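PDB 3TJY: effector protein hopAB3 from Pseudomonas syringae pv. maculicola, which acts, through this Pto-binding domain, as a type III effector that the host Pto protein recognises, triggering immunity in resistant tomato and promoting virulence in susceptible plants. Local coordinates for residues R25-N30 with M37-A42; R9-L14 with A19-I24; A42-F47 with D53-G58. All coordinates share one frame; numbering follows the deposited sequence.

Interaction 1 (R25-N30 with M37-A42); sequences RTMFRN and MILSRA. With SO4 (sulfate ion), chain B; SO4 (sulfate ion), chain D.
CG of M37 packs against M27, 3.9 Å from CB of M27 and 3.6 Å from O of M27, where helix 21-32 meets the loop leading to helix 41-50; both residues were modelled as selenomethionine. Because M37 stays extended through CG, with SE anti to CA (chi2 -179°), its selenium travels on to F28: SE is 4.0 Å from CA of F28 and approaches the phenyl ring at its edge, near the ring plane, 4.3 Å from CD1. An unbranched chain suits this place, since it can follow the helix backbone and bring SE to the ring edge. In the conformer given, one of two, the end of M27 lies beside I38, a contact that is therefore doubtful. In this small helical bundle the loop crosses from one helix to the next, and helix 41-50 then starts with a capping box: S40 OG caps a backbone N, and E43 OE1 accepts from S40 N. A different face of helix 21-32 carries R25 and R29, one turn apart, both gripping a sulfate probably taken from the crystallisation liquor. R25 NE reaches its O2 at 2.8 Å and R29 NE its O3 at 2.7 Å, each guanidinium offering its edge. R25 NH2 also donates almost straight (178°) to O1 of a second sulfate at 3.1 Å, while R25 NH1 forms a salt bridge with D77.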
ATOM      1  N   ARG A  25       5.788   2.737  -3.756  1.00 11.83           N
ATOM      2  CA  ARG A  25       5.021   2.911  -4.995  1.00 15.13           C
ATOM      3  C   ARG A  25       5.364   1.829  -6.021  1.00 18.26           C
ATOM      4  O   ARG A  25       4.480   1.216  -6.617  1.00 15.06           O
ATOM      5  CB  ARG A  25       5.248   4.306  -5.590  1.00 14.05           C
ATOM      6  CG  ARG A  25       4.422   4.572  -6.840  1.00 16.16           C
ATOM      7  CD  ARG A  25       4.679   5.968  -7.388  1.00 13.75           C
ATOM      8  NE  ARG A  25       4.028   6.151  -8.683  1.00 16.51           N
ATOM      9  CZ  ARG A  25       4.338   7.114  -9.538  1.00 15.30           C
ATOM     10  NH1 ARG A  25       5.295   7.987  -9.249  1.00 18.01           N
ATOM     11  NH2 ARG A  25       3.709   7.183 -10.702  1.00 18.56           N
ATOM     12  N   THR A  26       6.653   1.587  -6.214  1.00 16.44           N
ATOM     13  CA  THR A  26       7.117   0.583  -7.162  1.00 16.33           C
ATOM     14  C   THR A  26       6.686  -0.822  -6.725  1.00 16.10           C
ATOM     15  O   THR A  26       6.168  -1.600  -7.524  1.00 21.15           O
ATOM     16  CB  THR A  26       8.638   0.666  -7.305  1.00 18.00           C
ATOM     17  OG1 THR A  26       8.989   1.958  -7.823  1.00 17.79           O
ATOM     18  CG2 THR A  26       9.186  -0.417  -8.246  1.00 22.90           C
HETATM   19  N   MSE A  27       6.932  -1.125  -5.451  0.56 15.71           N
HETATM   20  CA  MSE A  27       6.563  -2.409  -4.854  0.56 17.97           C
HETATM   21  C   MSE A  27       5.083  -2.702  -5.061  0.56 16.41           C
HETATM   22  O   MSE A  27       4.710  -3.793  -5.497  0.56 18.88           O
HETATM   23  CB  MSE A  27       6.841  -2.400  -3.344  0.56 16.22           C
HETATM   24  CG  MSE A  27       8.249  -2.010  -2.958  0.56 19.29           C
HETATM   25 SE   MSE A  27       9.104  -3.432  -1.957  0.56 34.98          SE
HETATM   26  CE  MSE A  27       9.184  -4.704  -3.444  0.56 28.03           C
ATOM     27  N   PHE A  28       4.253  -1.717  -4.733  1.00 15.71           N
ATOM     28  CA  PHE A  28       2.803  -1.868  -4.759  1.00 13.72           C
ATOM     29  C   PHE A  28       2.319  -2.089  -6.184  1.00 16.01           C
ATOM     30  O   PHE A  28       1.429  -2.891  -6.412  1.00 17.57           O
ATOM     31  CB  PHE A  28       2.103  -0.676  -4.131  1.00 14.75           C
ATOM     32  CG  PHE A  28       0.629  -0.883  -3.924  1.00 13.82           C
ATOM     33  CD1 PHE A  28       0.173  -1.899  -3.110  1.00 12.00           C
ATOM     34  CD2 PHE A  28      -0.295  -0.061  -4.550  1.00  9.56           C
ATOM     35  CE1 PHE A  28      -1.192  -2.090  -2.894  1.00 12.69           C
ATOM     36  CE2 PHE A  28      -1.660  -0.236  -4.341  1.00 13.36           C
ATOM     37  CZ  PHE A  28      -2.112  -1.256  -3.508  1.00 12.14           C
ATOM     38  N   ARG A  29       2.914  -1.384  -7.142  1.00 18.11           N
ATOM     39  CA  ARG A  29       2.603  -1.631  -8.551  1.00 18.36           C
ATOM     40  C   ARG A  29       2.851  -3.097  -8.899  1.00 17.20           C
ATOM     41  O   ARG A  29       2.019  -3.753  -9.522  1.00 19.87           O
ATOM     42  CB  ARG A  29       3.448  -0.737  -9.462  1.00 20.73           C
ATOM     43  CG  ARG A  29       3.084  -0.842 -10.932  1.00 19.43           C
ATOM     44  CD  ARG A  29       4.031  -0.005 -11.792  1.00 22.76           C
ATOM     45  NE  ARG A  29       3.978   1.390 -11.381  1.00 26.80           N
ATOM     46  CZ  ARG A  29       5.012   2.081 -10.914  1.00 24.75           C
ATOM     47  NH1 ARG A  29       6.211   1.528 -10.831  1.00 27.42           N
ATOM     48  NH2 ARG A  29       4.843   3.343 -10.556  1.00 26.34           N
ATOM     49  N   ASN A  30       4.007  -3.606  -8.486  1.00 20.65           N
ATOM     50  CA  ASN A  30       4.363  -5.002  -8.721  1.00 22.58           C
ATOM     51  C   ASN A  30       3.442  -5.971  -7.979  1.00 20.25           C
ATOM     52  O   ASN A  30       3.120  -7.044  -8.496  1.00 23.92           O
ATOM     53  CB  ASN A  30       5.809  -5.250  -8.311  1.00 27.78           C
ATOM     54  CG  ASN A  30       6.792  -4.507  -9.181  1.00 37.13           C
ATOM     55  OD1 ASN A  30       6.507  -4.208 -10.344  1.00 35.88           O
ATOM     56  ND2 ASN A  30       7.966  -4.213  -8.627  1.00 41.29           N
HETATM   57  N   MSE A  37       5.599  -8.263  -2.250  1.00 24.20           N
HETATM   58  CA  MSE A  37       6.419  -7.128  -1.854  1.00 26.61           C
HETATM   59  C   MSE A  37       7.483  -7.557  -0.849  1.00 28.97           C
HETATM   60  O   MSE A  37       7.260  -8.449  -0.031  1.00 32.76           O
HETATM   61  CB  MSE A  37       5.556  -6.015  -1.261  1.00 28.38           C
HETATM   62  CG  MSE A  37       4.574  -5.405  -2.243  1.00 28.75           C
HETATM   63 SE   MSE A  37       3.569  -3.987  -1.397  0.75 32.21          SE
HETATM   64  CE  MSE A  37       2.310  -5.017  -0.482  1.00 17.68           C
ATOM     65  N   ILE A  38       8.637  -6.909  -0.929  1.00 26.91           N
ATOM     66  CA  ILE A  38       9.724  -7.099   0.017  1.00 25.83           C
ATOM     67  C   ILE A  38       9.685  -5.966   1.031  1.00 31.43           C
ATOM     68  O   ILE A  38      10.209  -4.877   0.784  1.00 38.56           O
ATOM     69  CB  ILE A  38      11.075  -7.091  -0.704  1.00 38.63           C
ATOM     70  CG1 ILE A  38      11.125  -8.228  -1.728  1.00 40.03           C
ATOM     71  CG2 ILE A  38      12.217  -7.224   0.295  1.00 46.34           C
ATOM     72  CD1 ILE A  38      12.479  -8.434  -2.346  1.00 43.81           C
ATOM     73  N   LEU A  39       9.047  -6.215   2.169  1.00 22.48           N
ATOM     74  CA  LEU A  39       8.775  -5.149   3.126  1.00 21.99           C
ATOM     75  C   LEU A  39       9.523  -5.329   4.424  1.00 23.39           C
ATOM     76  O   LEU A  39       9.821  -6.459   4.823  1.00 23.66           O
ATOM     77  CB  LEU A  39       7.278  -5.094   3.438  1.00 17.59           C
ATOM     78  CG  LEU A  39       6.338  -4.862   2.260  1.00 21.86           C
ATOM     79  CD1 LEU A  39       4.885  -5.002   2.732  1.00 23.00           C
ATOM     80  CD2 LEU A  39       6.598  -3.495   1.618  1.00 21.58           C
ATOM     81  N   SER A  40       9.812  -4.218   5.098  1.00 22.15           N
ATOM     82  CA  SER A  40      10.312  -4.296   6.466  1.00 24.67           C
ATOM     83  C   SER A  40       9.179  -4.810   7.343  1.00 23.51           C
ATOM     84  O   SER A  40       8.013  -4.752   6.950  1.00 19.40           O
ATOM     85  CB  SER A  40      10.774  -2.930   6.967  1.00 27.62           C
ATOM     86  OG  SER A  40       9.662  -2.085   7.192  1.00 19.68           O
ATOM     87  N   ARG A  41       9.505  -5.329   8.521  1.00 24.60           N
ATOM     88  CA  ARG A  41       8.444  -5.772   9.424  1.00 26.13           C
ATOM     89  C   ARG A  41       7.435  -4.656   9.666  1.00 18.71           C
ATOM     90  O   ARG A  41       6.224  -4.891   9.656  1.00 20.28           O
ATOM     91  CB  ARG A  41       9.013  -6.281  10.752  1.00 30.22           C
ATOM     92  CG  ARG A  41       7.943  -6.721  11.767  1.00 30.36           C
ATOM     93  CD  ARG A  41       7.231  -8.023  11.346  1.00 40.63           C
ATOM     94  NE  ARG A  41       8.162  -9.145  11.198  1.00 43.64           N
ATOM     95  CZ  ARG A  41       8.365 -10.101  12.105  1.00 43.59           C
ATOM     96  NH1 ARG A  41       7.696 -10.108  13.253  1.00 36.42           N
ATOM     97  NH2 ARG A  41       9.242 -11.062  11.855  1.00 38.93           N
ATOM     98  N   ALA A  42       7.930  -3.435   9.865  1.00 20.01           N
ATOM     99  CA  ALA A  42       7.063  -2.279  10.118  1.00 18.17           C
ATOM    100  C   ALA A  42       6.150  -1.946   8.945  1.00 14.74           C
ATOM    101  O   ALA A  42       4.963  -1.646   9.136  1.00 16.35           O
ATOM    102  CB  ALA A  42       7.921  -1.044  10.499  1.00 25.35           C
TER
HETATM  103  S   SO4 B   1       1.415   4.281 -11.284  1.00 27.34           S
HETATM  104  O1  SO4 B   1       0.033   4.067 -10.898  1.00 34.23           O
HETATM  105  O2  SO4 B   1       2.226   4.566 -10.110  1.00 36.03           O
HETATM  106  O3  SO4 B   1       1.898   3.064 -11.924  1.00 38.25           O
HETATM  107  O4  SO4 B   1       1.481   5.413 -12.199  1.00 47.05           O
HETATM  108  S   SO4 D   4       5.750   9.695 -12.343  1.00 69.60           S
HETATM  109  O1  SO4 D   4       4.348   9.444 -12.677  1.00 63.96           O
HETATM  110  O2  SO4 D   4       5.836  10.487 -11.115  1.00 65.35           O
HETATM  111  O3  SO4 D   4       6.437   8.419 -12.152  1.00 72.94           O
HETATM  112  O4  SO4 D   4       6.398  10.421 -13.434  1.00 72.50           O

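Interaction 2 (R9-L14 with A19-I24); sequences RIVQQL and ADLANI
L14 meets A19, L21 and I24 across the helix-loop-helix turn that joins helix 3-16 to helix 21-32 in the bundle. One branch of L14, CD1, packs 3.8 Å from CG2 of I24, while its CB lies 3.9 Å from CB of A19; the small alanine lets the loop come in close. One turn earlier, CG1 of V11 touches CD1 of L21 at 3.8 Å, the two side chains crossing at about a right angle. CG1 of V11 is swung opposite the backbone N (chi1 172°), which carries this methyl toward the leucine. The backbone closes the turn: A19 N donates to L14 O at 3.0 Å, satisfying a carbonyl near the end of the first helix. Behind this shell, D20 is the N-cap of helix 21-32, and its OD2 accepts from N23 N at 3.2 Å, met from above the carboxylate plane. V46 of helix 41-50 packs on L14, and Q13 reaches the same helix through hydrogen bonds to Q49 and H50. Q13 NE2 also sits 3.4 Å above the guanidinium plane of R9, toward its rim, while R9 NH2 donates to Q12 OE1 at 2.8 Å from above the amide carbonyl plane.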
ATOM      1  N   ARG A   9      -4.318   7.471   5.201  1.00 11.28           N
ATOM      2  CA  ARG A   9      -3.852   6.929   6.475  1.00 13.92           C
ATOM      3  C   ARG A   9      -2.755   5.876   6.239  1.00 12.92           C
ATOM      4  O   ARG A   9      -1.774   5.811   6.984  1.00 10.75           O
ATOM      5  CB  ARG A   9      -5.031   6.324   7.252  1.00 12.56           C
ATOM      6  CG  ARG A   9      -4.656   5.545   8.497  1.00 24.31           C
ATOM      7  CD  ARG A   9      -3.939   6.424   9.510  1.00 35.96           C
ATOM      8  NE  ARG A   9      -3.971   5.855  10.855  1.00 44.20           N
ATOM      9  CZ  ARG A   9      -3.180   6.251  11.846  1.00 44.73           C
ATOM     10  NH1 ARG A   9      -3.273   5.684  13.043  1.00 45.02           N
ATOM     11  NH2 ARG A   9      -2.289   7.208  11.637  1.00 45.05           N
ATOM     12  N   ILE A  10      -2.910   5.058   5.201  1.00 10.95           N
ATOM     13  CA  ILE A  10      -1.864   4.092   4.857  1.00  9.66           C
ATOM     14  C   ILE A  10      -0.560   4.838   4.571  1.00 11.62           C
ATOM     15  O   ILE A  10       0.493   4.491   5.097  1.00 12.39           O
ATOM     16  CB  ILE A  10      -2.270   3.199   3.652  1.00 10.65           C
ATOM     17  CG1 ILE A  10      -3.479   2.334   4.017  1.00 12.84           C
ATOM     18  CG2 ILE A  10      -1.128   2.274   3.256  1.00 11.21           C
ATOM     19  CD1 ILE A  10      -4.112   1.593   2.783  1.00  9.72           C
ATOM     20  N   VAL A  11      -0.629   5.855   3.720  1.00  9.84           N
ATOM     21  CA  VAL A  11       0.564   6.620   3.397  1.00 10.51           C
ATOM     22  C   VAL A  11       1.157   7.249   4.659  1.00 11.86           C
ATOM     23  O   VAL A  11       2.356   7.182   4.871  1.00 10.86           O
ATOM     24  CB  VAL A  11       0.273   7.665   2.313  1.00 10.13           C
ATOM     25  CG1 VAL A  11       1.471   8.617   2.113  1.00 11.28           C
ATOM     26  CG2 VAL A  11      -0.094   6.952   1.007  1.00 12.00           C
ATOM     27  N   GLN A  12       0.307   7.860   5.487  1.00 11.29           N
ATOM     28  CA  GLN A  12       0.746   8.436   6.757  1.00 10.68           C
ATOM     29  C   GLN A  12       1.481   7.420   7.620  1.00 10.56           C
ATOM     30  O   GLN A  12       2.526   7.719   8.200  1.00 14.74           O
ATOM     31  CB  GLN A  12      -0.478   8.927   7.551  1.00  9.00           C
ATOM     32  CG  GLN A  12      -0.180   9.342   8.986  1.00 13.19           C
ATOM     33  CD  GLN A  12      -1.453   9.726   9.747  1.00 15.03           C
ATOM     34  OE1 GLN A  12      -2.509   9.112   9.562  1.00 15.90           O
ATOM     35  NE2 GLN A  12      -1.355  10.745  10.598  1.00 13.47           N
ATOM     36  N   GLN A  13       0.876   6.244   7.767  1.00 10.26           N
ATOM     37  CA  GLN A  13       1.470   5.203   8.591  1.00 10.36           C
ATOM     38  C   GLN A  13       2.781   4.678   8.000  1.00 11.22           C
ATOM     39  O   GLN A  13       3.706   4.332   8.749  1.00 16.03           O
ATOM     40  CB  GLN A  13       0.485   4.067   8.782  1.00 10.51           C
ATOM     41  CG  GLN A  13      -0.691   4.416   9.680  1.00 13.88           C
ATOM     42  CD  GLN A  13      -1.621   3.236   9.823  1.00 17.30           C
ATOM     43  OE1 GLN A  13      -2.062   2.676   8.840  1.00 17.94           O
ATOM     44  NE2 GLN A  13      -1.884   2.829  11.059  1.00 31.23           N
ATOM     45  N   LEU A  14       2.855   4.583   6.672  1.00 10.83           N
ATOM     46  CA  LEU A  14       4.119   4.187   6.024  1.00  9.75           C
ATOM     47  C   LEU A  14       5.235   5.190   6.316  1.00 11.71           C
ATOM     48  O   LEU A  14       6.353   4.805   6.667  1.00 15.40           O
ATOM     49  CB  LEU A  14       3.929   4.041   4.508  1.00 13.99           C
ATOM     50  CG  LEU A  14       3.144   2.796   4.088  1.00 11.56           C
ATOM     51  CD1 LEU A  14       2.751   2.859   2.614  1.00 12.21           C
ATOM     52  CD2 LEU A  14       3.926   1.524   4.400  1.00 13.76           C
ATOM     53  N   ALA A  19       9.175   4.360   5.788  1.00 18.67           N
ATOM     54  CA  ALA A  19       9.143   3.894   4.410  1.00 13.85           C
ATOM     55  C   ALA A  19       9.633   4.943   3.415  1.00 15.26           C
ATOM     56  O   ALA A  19       9.508   6.146   3.645  1.00 19.99           O
ATOM     57  CB  ALA A  19       7.739   3.447   4.045  1.00 14.11           C
ATOM     58  N   ASP A  20      10.211   4.461   2.318  1.00 17.72           N
ATOM     59  CA  ASP A  20      10.579   5.276   1.172  1.00 14.33           C
ATOM     60  C   ASP A  20       9.373   5.151   0.234  1.00 14.50           C
ATOM     61  O   ASP A  20       9.143   4.080  -0.328  1.00 17.32           O
ATOM     62  CB  ASP A  20      11.850   4.678   0.546  1.00 18.62           C
ATOM     63  CG  ASP A  20      12.269   5.357  -0.753  1.00 29.23           C
ATOM     64  OD1 ASP A  20      13.466   5.290  -1.099  1.00 38.93           O
ATOM     65  OD2 ASP A  20      11.424   5.943  -1.439  1.00 26.39           O
ATOM     66  N   LEU A  21       8.586   6.216   0.095  1.00 15.84           N
ATOM     67  CA  LEU A  21       7.348   6.157  -0.691  1.00 15.22           C
ATOM     68  C   LEU A  21       7.578   5.876  -2.178  1.00 17.23           C
ATOM     69  O   LEU A  21       6.724   5.249  -2.824  1.00 16.79           O
ATOM     70  CB  LEU A  21       6.494   7.430  -0.524  1.00 15.50           C
ATOM     71  CG  LEU A  21       5.934   7.695   0.877  1.00 16.05           C
ATOM     72  CD1 LEU A  21       5.062   8.952   0.867  1.00 18.70           C
ATOM     73  CD2 LEU A  21       5.143   6.494   1.373  1.00 14.92           C
ATOM     74  N   ALA A  22       8.707   6.329  -2.720  1.00 16.38           N
ATOM     75  CA  ALA A  22       9.052   5.987  -4.094  1.00 17.22           C
ATOM     76  C   ALA A  22       9.173   4.472  -4.219  1.00 17.50           C
ATOM     77  O   ALA A  22       8.688   3.877  -5.185  1.00 17.19           O
ATOM     78  CB  ALA A  22      10.341   6.689  -4.537  1.00 19.85           C
ATOM     79  N   ASN A  23       9.802   3.845  -3.223  1.00 15.81           N
ATOM     80  CA  ASN A  23       9.996   2.402  -3.224  1.00 19.73           C
ATOM     81  C   ASN A  23       8.679   1.660  -3.009  1.00 17.80           C
ATOM     82  O   ASN A  23       8.397   0.667  -3.684  1.00 16.60           O
ATOM     83  CB  ASN A  23      11.026   2.005  -2.155  1.00 22.46           C
ATOM     84  CG  ASN A  23      11.069   0.500  -1.893  1.00 28.81           C
ATOM     85  OD1 ASN A  23      10.775   0.036  -0.785  1.00 32.71           O
ATOM     86  ND2 ASN A  23      11.454  -0.264  -2.901  1.00 28.44           N
ATOM     87  N   ILE A  24       7.876   2.125  -2.058  1.00 13.62           N
ATOM     88  CA  ILE A  24       6.589   1.494  -1.816  1.00 12.13           C
ATOM     89  C   ILE A  24       5.729   1.594  -3.078  1.00 15.21           C
ATOM     90  O   ILE A  24       5.056   0.640  -3.451  1.00 14.70           O
ATOM     91  CB  ILE A  24       5.836   2.126  -0.634  1.00 12.07           C
ATOM     92  CG1 ILE A  24       6.627   1.947   0.663  1.00 12.60           C
ATOM     93  CG2 ILE A  24       4.475   1.467  -0.473  1.00 12.10           C
ATOM     94  CD1 ILE A  24       6.923   0.467   1.030  1.00 14.67           C
TER

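Interaction 3 (A42-F47 with D53-G58); sequences AEQNVF and DMLPCG
This is a modest, largely apolar contact, with 167 Å² buried, between helix 41-50 and the short helix 54-57 that follows it, at one end of the helical bundle. It is built from two side-chain pairs, an inner one, F47 with M54, and an outer one, Q44 with L55. In the inner pair the selenium of M54, a selenomethionine, stands 5.0 Å from the centroid of the F47 ring and 50° off the ring normal, an oblique Met-aromatic contact in which the polarisable atom lies neither squarely over the ring nor squarely beside it. The two side chains run obliquely to each other, and SE is also 3.9 Å from CB of F47. M54 is directed at the partner helix by its extended start: CG lies opposite the backbone N (chi1 177°) and SE opposite CA. Two conformers were modelled for it, so the detailed position of its end is doubtful.

The F47 ring turns inward, where I24 and F28 of helix 21-32, L14 of helix 3-16 and M37 of the preceding loop pack on it; a large flat apolar group is well placed where so many elements meet. V46, on another side of the same helix, packs on helix 3-16. The short helix ends at C57, and G58, just after it, has a positive phi of 72° that comes easily to glycine; G58 N closes the turn by donating to M54 O at 2.8 Å. Nearer the surface, the polar amide end of Q44 suits a partly exposed site. Its chain, extended beyond CG, meets the exposed L55 at about a right angle, and Q44 NE2 itself rests beside the L55 methyl CD1, 3.9 Å away.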
ATOM      1  N   ALA A  42       7.930  -3.435   9.865  1.00 20.01           N
ATOM      2  CA  ALA A  42       7.063  -2.279  10.118  1.00 18.17           C
ATOM      3  C   ALA A  42       6.150  -1.946   8.945  1.00 14.74           C
ATOM      4  O   ALA A  42       4.963  -1.646   9.136  1.00 16.35           O
ATOM      5  CB  ALA A  42       7.921  -1.044  10.499  1.00 25.35           C
ATOM      6  N   GLU A  43       6.702  -1.975   7.732  1.00 15.55           N
ATOM      7  CA  GLU A  43       5.918  -1.766   6.517  1.00 13.03           C
ATOM      8  C   GLU A  43       4.888  -2.870   6.290  1.00 12.56           C
ATOM      9  O   GLU A  43       3.753  -2.583   5.917  1.00 13.91           O
ATOM     10  CB  GLU A  43       6.831  -1.659   5.298  1.00 16.51           C
ATOM     11  CG  GLU A  43       7.764  -0.461   5.361  1.00 17.04           C
ATOM     12  CD  GLU A  43       8.910  -0.546   4.374  1.00 24.95           C
ATOM     13  OE1 GLU A  43       9.134  -1.641   3.797  1.00 20.72           O
ATOM     14  OE2 GLU A  43       9.594   0.489   4.188  1.00 21.54           O
ATOM     15  N   GLN A  44       5.283  -4.125   6.491  1.00 16.61           N
ATOM     16  CA  GLN A  44       4.307  -5.223   6.402  1.00 15.25           C
ATOM     17  C   GLN A  44       3.151  -4.999   7.375  1.00 15.23           C
ATOM     18  O   GLN A  44       1.983  -5.180   7.020  1.00 17.54           O
ATOM     19  CB  GLN A  44       4.944  -6.566   6.734  1.00 20.57           C
ATOM     20  CG  GLN A  44       3.895  -7.678   6.974  1.00 18.75           C
ATOM     21  CD  GLN A  44       4.516  -8.988   7.433  1.00 22.80           C
ATOM     22  OE1 GLN A  44       4.639  -9.256   8.641  1.00 28.51           O
ATOM     23  NE2 GLN A  44       4.904  -9.824   6.474  1.00 20.77           N
ATOM     24  N   ASN A  45       3.465  -4.626   8.606  0.71 13.65           N
ATOM     25  CA  ASN A  45       2.397  -4.432   9.584  0.71 18.22           C
ATOM     26  C   ASN A  45       1.410  -3.328   9.179  0.71 18.62           C
ATOM     27  O   ASN A  45       0.205  -3.445   9.429  0.71 15.98           O
ATOM     28  CB  ASN A  45       2.961  -4.224  10.993  0.71 16.06           C
ATOM     29  CG  ASN A  45       3.492  -5.514  11.598  0.71 25.26           C
ATOM     30  OD1 ASN A  45       3.502  -6.563  10.947  0.71 25.82           O
ATOM     31  ND2 ASN A  45       3.941  -5.442  12.848  0.71 36.56           N
ATOM     32  N   VAL A  46       1.898  -2.271   8.532  1.00 11.92           N
ATOM     33  CA  VAL A  46       0.976  -1.268   8.001  1.00 11.66           C
ATOM     34  C   VAL A  46       0.046  -1.869   6.964  1.00 12.12           C
ATOM     35  O   VAL A  46      -1.165  -1.675   7.020  1.00 12.32           O
ATOM     36  CB  VAL A  46       1.711  -0.077   7.354  1.00 14.34           C
ATOM     37  CG1 VAL A  46       0.701   0.860   6.664  1.00  9.71           C
ATOM     38  CG2 VAL A  46       2.515   0.671   8.408  1.00 16.39           C
ATOM     39  N   PHE A  47       0.610  -2.597   6.009  1.00 12.84           N
ATOM     40  CA  PHE A  47      -0.198  -3.210   4.970  1.00 11.62           C
ATOM     41  C   PHE A  47      -1.226  -4.185   5.545  1.00 12.86           C
ATOM     42  O   PHE A  47      -2.377  -4.210   5.097  1.00 13.09           O
ATOM     43  CB  PHE A  47       0.691  -3.864   3.899  1.00 11.57           C
ATOM     44  CG  PHE A  47       1.085  -2.913   2.814  1.00 12.19           C
ATOM     45  CD1 PHE A  47       0.245  -2.710   1.729  1.00 12.38           C
ATOM     46  CD2 PHE A  47       2.253  -2.182   2.899  1.00 14.67           C
ATOM     47  CE1 PHE A  47       0.564  -1.803   0.741  1.00 12.99           C
ATOM     48  CE2 PHE A  47       2.597  -1.269   1.896  1.00 12.86           C
ATOM     49  CZ  PHE A  47       1.738  -1.079   0.825  1.00 13.46           C
ATOM     50  N   ASP A  53      -5.863  -9.880   3.961  1.00 11.58           N
ATOM     51  CA  ASP A  53      -5.691 -11.156   3.283  1.00 12.76           C
ATOM     52  C   ASP A  53      -4.479 -11.159   2.358  1.00 11.64           C
ATOM     53  O   ASP A  53      -4.306 -12.097   1.580  1.00 15.08           O
ATOM     54  CB  ASP A  53      -6.926 -11.484   2.438  1.00 13.26           C
ATOM     55  CG  ASP A  53      -8.184 -11.603   3.260  1.00 21.21           C
ATOM     56  OD1 ASP A  53      -8.150 -12.257   4.319  1.00 22.69           O
ATOM     57  OD2 ASP A  53      -9.220 -11.050   2.835  1.00 24.35           O
HETATM   58  N   MSE A  54      -3.633 -10.141   2.452  0.66 10.16           N
HETATM   59  CA  MSE A  54      -2.574  -9.949   1.455  0.66 12.96           C
HETATM   60  C   MSE A  54      -1.610 -11.131   1.320  0.66 14.07           C
HETATM   61  O   MSE A  54      -1.244 -11.516   0.207  0.66 13.00           O
HETATM   62  CB  MSE A  54      -1.789  -8.671   1.741  0.66 15.46           C
HETATM   63  CG  MSE A  54      -0.618  -8.438   0.802  0.66 20.90           C
HETATM   64 SE   MSE A  54       0.351  -6.846   1.385  0.66 44.34          SE
HETATM   65  CE  MSE A  54      -0.345  -6.868   3.191  0.66  8.01           C
ATOM     66  N   LEU A  55      -1.189 -11.707   2.442  1.00 14.07           N
ATOM     67  CA  LEU A  55      -0.183 -12.766   2.360  1.00 14.80           C
ATOM     68  C   LEU A  55      -0.637 -14.025   1.612  1.00 16.38           C
ATOM     69  O   LEU A  55       0.064 -14.484   0.709  1.00 19.74           O
ATOM     70  CB  LEU A  55       0.460 -13.070   3.720  1.00 15.52           C
ATOM     71  CG  LEU A  55       1.172 -11.868   4.351  1.00 16.45           C
ATOM     72  CD1 LEU A  55       1.938 -12.255   5.606  1.00 18.49           C
ATOM     73  CD2 LEU A  55       2.121 -11.197   3.350  1.00 20.90           C
ATOM     74  N   PRO A  56      -1.799 -14.593   1.978  1.00 16.56           N
ATOM     75  CA  PRO A  56      -2.257 -15.759   1.218  1.00 18.22           C
ATOM     76  C   PRO A  56      -2.981 -15.400  -0.083  1.00 17.93           C
ATOM     77  O   PRO A  56      -3.022 -16.240  -0.979  1.00 19.90           O
ATOM     78  CB  PRO A  56      -3.223 -16.456   2.186  1.00 19.44           C
ATOM     79  CG  PRO A  56      -3.739 -15.330   3.058  1.00 16.82           C
ATOM     80  CD  PRO A  56      -2.569 -14.403   3.220  1.00 17.69           C
ATOM     81  N   CYS A  57      -3.530 -14.189  -0.199  1.00 16.89           N
ATOM     82  CA  CYS A  57      -4.416 -13.907  -1.326  1.00 17.26           C
ATOM     83  C   CYS A  57      -4.014 -12.782  -2.260  1.00 18.78           C
ATOM     84  O   CYS A  57      -4.697 -12.547  -3.261  1.00 21.57           O
ATOM     85  CB  CYS A  57      -5.853 -13.654  -0.850  1.00 14.95           C
ATOM     86  SG  CYS A  57      -6.495 -14.868   0.245  1.00 18.93           S
ATOM     87  N   GLY A  58      -2.943 -12.066  -1.950  1.00 21.18           N
ATOM     88  CA  GLY A  58      -2.604 -10.903  -2.753  1.00 19.97           C
ATOM     89  C   GLY A  58      -3.545  -9.728  -2.548  1.00 19.02           C
ATOM     90  O   GLY A  58      -4.343  -9.704  -1.608  1.00 14.76           O
TER

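Along the chain the contacts come in the order 2, 1, 3, with A42 shared by the last two. Interactions 1 and 2 both use helix 21-32, their centres about 9 Å apart, and meet where L39 CD2 lies 4.0 Å from I24 CD1. Interactions 1 and 3, also about 9 Å between centres, join through L39 CD1, 3.9 Å from F47 CD2. Interactions 2 and 3 are farther apart, about 14 Å between centres, yet I24 CG2 still comes within 4.0 Å of F47 CZ. I24, L39 and F47 are thus in contact as part of the apolar interior, while on the surface one sulfate is held by R25 and R29 and the second by R25.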